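Local coordinates for Cys-Gly metallodipeptidase DUG1 (Saccharomyces cerevisiae, PDB 4G1P), which hydrolyses the dipeptide Cys-Gly as a metal-dependent peptidase and serves as the catalytic component of the glutathione-degrading DUG complex, at residues K208-Y213 with L439-R444; F287-L292 with E307-H312. All coordinates share one frame; numbering follows the deposited sequence.

Contact 1: residues K208-Y213 with L439-R444; sequences KPVLTY and LLPMGR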
# COMPACT_ATOMS: atom_id res chain seq x y z
N LYS A 208 -25.58 25.16 -9.72
CA LYS A 208 -25.38 26.59 -9.92
C LYS A 208 -23.91 26.94 -10.12
O LYS A 208 -23.07 26.62 -9.28
CB LYS A 208 -25.93 27.35 -8.72
CG LYS A 208 -26.04 28.85 -8.93
CD LYS A 208 -26.47 29.56 -7.66
CE LYS A 208 -26.65 31.06 -7.88
NZ LYS A 208 -27.11 31.70 -6.62
N PRO A 209 -23.60 27.63 -11.23
CA PRO A 209 -22.23 28.05 -11.55
C PRO A 209 -21.67 29.01 -10.52
O PRO A 209 -22.43 29.66 -9.81
CB PRO A 209 -22.39 28.75 -12.91
CG PRO A 209 -23.83 29.11 -12.99
CD PRO A 209 -24.57 28.05 -12.25
N VAL A 210 -20.35 29.07 -10.43
CA VAL A 210 -19.69 29.91 -9.43
C VAL A 210 -18.50 30.60 -10.06
O VAL A 210 -18.01 30.21 -11.12
CB VAL A 210 -19.18 29.09 -8.19
CG1 VAL A 210 -20.25 28.17 -7.65
CG2 VAL A 210 -17.95 28.29 -8.53
N LEU A 211 -18.03 31.66 -9.42
CA LEU A 211 -16.72 32.19 -9.74
C LEU A 211 -15.91 32.13 -8.46
O LEU A 211 -16.43 32.36 -7.35
CB LEU A 211 -16.82 33.60 -10.31
CG LEU A 211 -17.63 33.70 -11.61
CD1 LEU A 211 -17.70 35.13 -12.06
CD2 LEU A 211 -17.02 32.83 -12.70
N THR A 212 -14.64 31.78 -8.60
CA THR A 212 -13.86 31.43 -7.44
C THR A 212 -12.82 32.48 -7.17
O THR A 212 -12.02 32.82 -8.04
CB THR A 212 -13.25 30.04 -7.60
OG1 THR A 212 -14.31 29.08 -7.64
CG2 THR A 212 -12.33 29.71 -6.42
N TYR A 213 -12.83 33.01 -5.95
CA TYR A 213 -11.91 34.08 -5.59
C TYR A 213 -10.87 33.69 -4.53
O TYR A 213 -10.07 34.53 -4.10
CB TYR A 213 -12.68 35.34 -5.16
CG TYR A 213 -13.50 35.19 -3.89
CD1 TYR A 213 -14.82 34.75 -3.92
CD2 TYR A 213 -12.96 35.51 -2.65
CE1 TYR A 213 -15.55 34.62 -2.78
CE2 TYR A 213 -13.68 35.38 -1.50
CZ TYR A 213 -14.98 34.94 -1.56
OH TYR A 213 -15.71 34.82 -0.40
N LEU A 439 -10.48 32.65 -11.33
CA LEU A 439 -10.72 31.22 -11.46
C LEU A 439 -12.11 30.92 -12.02
O LEU A 439 -13.11 31.26 -11.40
CB LEU A 439 -10.55 30.51 -10.13
CG LEU A 439 -9.22 30.72 -9.43
CD1 LEU A 439 -9.18 29.82 -8.24
CD2 LEU A 439 -8.08 30.44 -10.37
N LEU A 440 -12.15 30.25 -13.17
CA LEU A 440 -13.39 30.00 -13.90
C LEU A 440 -13.66 28.51 -13.99
O LEU A 440 -13.32 27.87 -14.99
CB LEU A 440 -13.27 30.54 -15.33
CG LEU A 440 -14.46 31.17 -16.04
CD1 LEU A 440 -14.22 31.18 -17.53
CD2 LEU A 440 -15.78 30.50 -15.71
N PRO A 441 -14.28 27.95 -12.96
CA PRO A 441 -14.56 26.50 -12.90
C PRO A 441 -15.39 26.02 -14.07
O PRO A 441 -16.39 26.62 -14.43
CB PRO A 441 -15.38 26.36 -11.61
CG PRO A 441 -16.02 27.69 -11.43
CD PRO A 441 -14.98 28.69 -11.91
N MET A 442 -14.98 24.92 -14.68
CA MET A 442 -15.81 24.34 -15.71
C MET A 442 -16.80 23.37 -15.10
O MET A 442 -18.01 23.53 -15.28
CB MET A 442 -14.97 23.61 -16.75
CG MET A 442 -15.81 22.84 -17.75
SD MET A 442 -14.90 22.62 -19.27
CE MET A 442 -15.33 24.12 -20.17
N GLY A 443 -16.29 22.38 -14.38
CA GLY A 443 -17.14 21.29 -13.93
C GLY A 443 -17.89 21.46 -12.62
O GLY A 443 -17.85 22.52 -11.98
N ARG A 444 -18.57 20.38 -12.23
CA ARG A 444 -19.35 20.35 -11.00
C ARG A 444 -18.55 19.76 -9.85
O ARG A 444 -17.51 19.15 -10.07
CB ARG A 444 -20.63 19.54 -11.21
CG ARG A 444 -21.36 19.88 -12.49
CD ARG A 444 -22.71 19.23 -12.51
NE ARG A 444 -23.41 19.45 -13.78
CZ ARG A 444 -24.52 18.81 -14.12
NH1 ARG A 444 -25.06 17.91 -13.30
NH2 ARG A 444 -25.10 19.06 -15.30

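Contact 2: residues F287-L292 with E307-H312; sequences FSVEEL and EDILMH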
# COMPACT_ATOMS: atom_id res chain seq x y z
N PHE A 287 -26.15 26.25 -0.76
CA PHE A 287 -25.55 24.95 -0.47
C PHE A 287 -26.18 24.33 0.77
O PHE A 287 -26.57 25.02 1.70
CB PHE A 287 -24.05 25.07 -0.25
CG PHE A 287 -23.34 23.76 -0.29
CD1 PHE A 287 -23.26 23.04 -1.48
CD2 PHE A 287 -22.73 23.25 0.84
CE1 PHE A 287 -22.60 21.83 -1.52
CE2 PHE A 287 -22.06 22.04 0.80
CZ PHE A 287 -21.99 21.33 -0.38
N SER A 288 -26.25 23.00 0.77
CA SER A 288 -26.78 22.28 1.91
C SER A 288 -26.03 20.97 2.09
O SER A 288 -25.42 20.45 1.14
CB SER A 288 -28.24 21.98 1.68
OG SER A 288 -28.35 21.10 0.58
N VAL A 289 -26.10 20.43 3.30
CA VAL A 289 -25.40 19.20 3.64
C VAL A 289 -25.93 18.05 2.79
O VAL A 289 -25.19 17.11 2.49
CB VAL A 289 -25.51 18.89 5.16
CG1 VAL A 289 -26.92 18.47 5.52
CG2 VAL A 289 -24.50 17.83 5.56
N GLU A 290 -27.19 18.14 2.37
CA GLU A 290 -27.78 17.13 1.50
C GLU A 290 -27.00 17.03 0.21
O GLU A 290 -26.85 15.96 -0.35
CB GLU A 290 -29.23 17.46 1.19
CG GLU A 290 -30.20 17.18 2.31
CD GLU A 290 -29.99 18.09 3.52
OE1 GLU A 290 -29.56 19.26 3.34
OE2 GLU A 290 -30.25 17.61 4.65
N GLU A 291 -26.54 18.18 -0.27
CA GLU A 291 -25.72 18.20 -1.48
C GLU A 291 -24.38 17.56 -1.17
O GLU A 291 -23.88 16.75 -1.94
CB GLU A 291 -25.56 19.62 -2.00
CG GLU A 291 -26.87 20.25 -2.47
CD GLU A 291 -26.77 21.75 -2.68
OE1 GLU A 291 -26.32 22.17 -3.78
OE2 GLU A 291 -27.13 22.51 -1.75
N LEU A 292 -23.79 17.92 -0.03
CA LEU A 292 -22.54 17.32 0.39
C LEU A 292 -22.67 15.79 0.49
O LEU A 292 -21.82 15.06 -0.01
CB LEU A 292 -22.09 17.90 1.72
CG LEU A 292 -20.78 17.33 2.27
CD1 LEU A 292 -19.64 17.71 1.34
CD2 LEU A 292 -20.53 17.83 3.69
N GLU A 307 -23.15 27.39 6.80
CA GLU A 307 -22.05 28.30 7.09
C GLU A 307 -20.83 27.51 7.55
O GLU A 307 -19.69 27.85 7.21
CB GLU A 307 -22.48 29.31 8.16
CG GLU A 307 -21.41 30.32 8.55
CD GLU A 307 -21.79 31.17 9.75
OE1 GLU A 307 -22.12 30.60 10.82
OE2 GLU A 307 -21.75 32.42 9.64
N ASP A 308 -21.08 26.45 8.31
CA ASP A 308 -19.99 25.65 8.85
C ASP A 308 -19.31 24.80 7.79
O ASP A 308 -18.08 24.78 7.70
CB ASP A 308 -20.50 24.77 9.99
CG ASP A 308 -20.69 25.54 11.27
OD1 ASP A 308 -19.85 26.44 11.54
OD2 ASP A 308 -21.67 25.25 11.99
N ILE A 309 -20.12 24.09 7.00
CA ILE A 309 -19.59 23.31 5.90
C ILE A 309 -18.75 24.21 5.01
O ILE A 309 -17.63 23.87 4.64
CB ILE A 309 -20.70 22.70 5.05
CG1 ILE A 309 -21.57 21.77 5.90
CG2 ILE A 309 -20.11 21.94 3.90
CD1 ILE A 309 -22.90 21.42 5.26
N LEU A 310 -19.27 25.39 4.69
CA LEU A 310 -18.57 26.27 3.77
C LEU A 310 -17.27 26.77 4.39
O LEU A 310 -16.22 26.74 3.74
CB LEU A 310 -19.47 27.41 3.28
CG LEU A 310 -20.73 27.00 2.51
CD1 LEU A 310 -21.64 28.19 2.27
CD2 LEU A 310 -20.42 26.30 1.19
N MET A 311 -17.33 27.20 5.64
CA MET A 311 -16.15 27.78 6.27
C MET A 311 -15.06 26.76 6.56
O MET A 311 -13.87 27.09 6.54
CB MET A 311 -16.53 28.57 7.52
CG MET A 311 -17.19 29.90 7.20
SD MET A 311 -17.28 30.96 8.64
CE MET A 311 -18.05 29.84 9.81
N HIS A 312 -15.47 25.53 6.82
CA HIS A 312 -14.50 24.48 7.04
C HIS A 312 -13.93 23.90 5.74
O HIS A 312 -12.85 23.31 5.76
CB HIS A 312 -15.04 23.41 7.99
CG HIS A 312 -14.95 23.82 9.43
ND1 HIS A 312 -16.05 24.23 10.15
CD2 HIS A 312 -13.89 23.93 10.26
CE1 HIS A 312 -15.66 24.56 11.37
NE2 HIS A 312 -14.36 24.39 11.46

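Contact 1: residues K208-Y213 with L439-R444
T212 and L439 form a single antiparallel bridge, a hydrogen-bonded pair, where strand 210-226 meets the end of strand 437-439. T212 N donates to L439 O over 3.2 Å, nearly straight at 167°. In the other direction L439 N stays 3.6 Å from T212 O, and this pair is not counted as a bond. Their side chains share one face and cross obliquely. In T212 the methyl CG2 is anti to the backbone N (OG1 chi1 -65°), which brings it to L439 CD1 at 3.6 Å; CB meets CB just behind, at 3.7 Å. The same rotamer puts OG1 anti to the carbonyl carbon, where N201 ND2 is hydrogen-bonded to it, so the buried hydroxyl has its partner outside the two segments.

Beyond the bridge the two backbones part, and V210 meets P441 by side chain. P441 has no N-H to offer V210 O; its ring carbon CD lies 3.5 Å from that oxygen. V210 CG2, between the backbone N and the carbonyl carbon, also reaches P441 CG, at 3.5 Å, the two side chains crossing at about a right angle. L211 and L440 lie on the other face, side by side and pointing the same way, with their CD2 methyls 4.0 Å apart.

The bridge thus ties an edge strand of the six-stranded sheet to a strand of the second, five-stranded sheet. It lies near the metal site: the L439 side chain is about 6 Å from that of D200, a zinc ligand, and L440 O accepts from S199 OG. Chemically, P441 brings no N-H to the junction, which is consistent with the pairing stopping at one bridge; one backbone bond and apolar contacts carry it.

Contact 2: residues F287-L292 with E307-H312
F287, just ahead of helix 289-296, and V289 in its first turn meet I309 of the next helix, 306-314, beside the subunit interface. The contact is wholly apolar. I309 makes three of the four apolar side-chain contacts: CG2, anti to its backbone N, comes to the edge of the F287 ring, near the ring plane, at 3.7 Å from CE2, and also lies 4.1 Å from L292 CD2. At the other branch, CD1 stands 3.6 Å from V289 CB, its chain extended by a chi2 of 164°. L310 CD2 approaches the ring obliquely, 3.8 Å from F287 CD2. V240 of the second subunit packs on both L292 and I309. An alanine at I309 would probably open a gap between the helices, leaving the F287 ring edge and V289 without their CG2 and CD1 neighbours.

Polar bonds stay within each segment. S288, the N-cap, donates through OG to E291 OE2 at 3.0 Å, on the anti lone pair, and its backbone N makes a weak bond to the same oxygen. In the second helix D308 O accepts twice, from H312 N and, at 3.2 Å, from H312 ND1, the two donors arriving from opposite faces of the carbonyl plane.

How the contacts relate
Contact 1 opens and closes a long span of chain, 208-213 to 439-444, and both segments of contact 2 fall within it, in the order 208-213, 287-292, 307-312, 439-444. Their centres are 16 Å apart and the nearest atoms about 7 Å, so they do not touch. A salt bridge from K208 to E286, the residue just before F287, links the two neighbourhoods. Contact 1 joins strands of two sheets near the zinc site, whereas contact 2 pairs helices 289-296 and 306-314, away from the annotated sites and against the second subunit. One therefore belongs to the surroundings of the metal centre, the other to a helix pair that the second subunit touches.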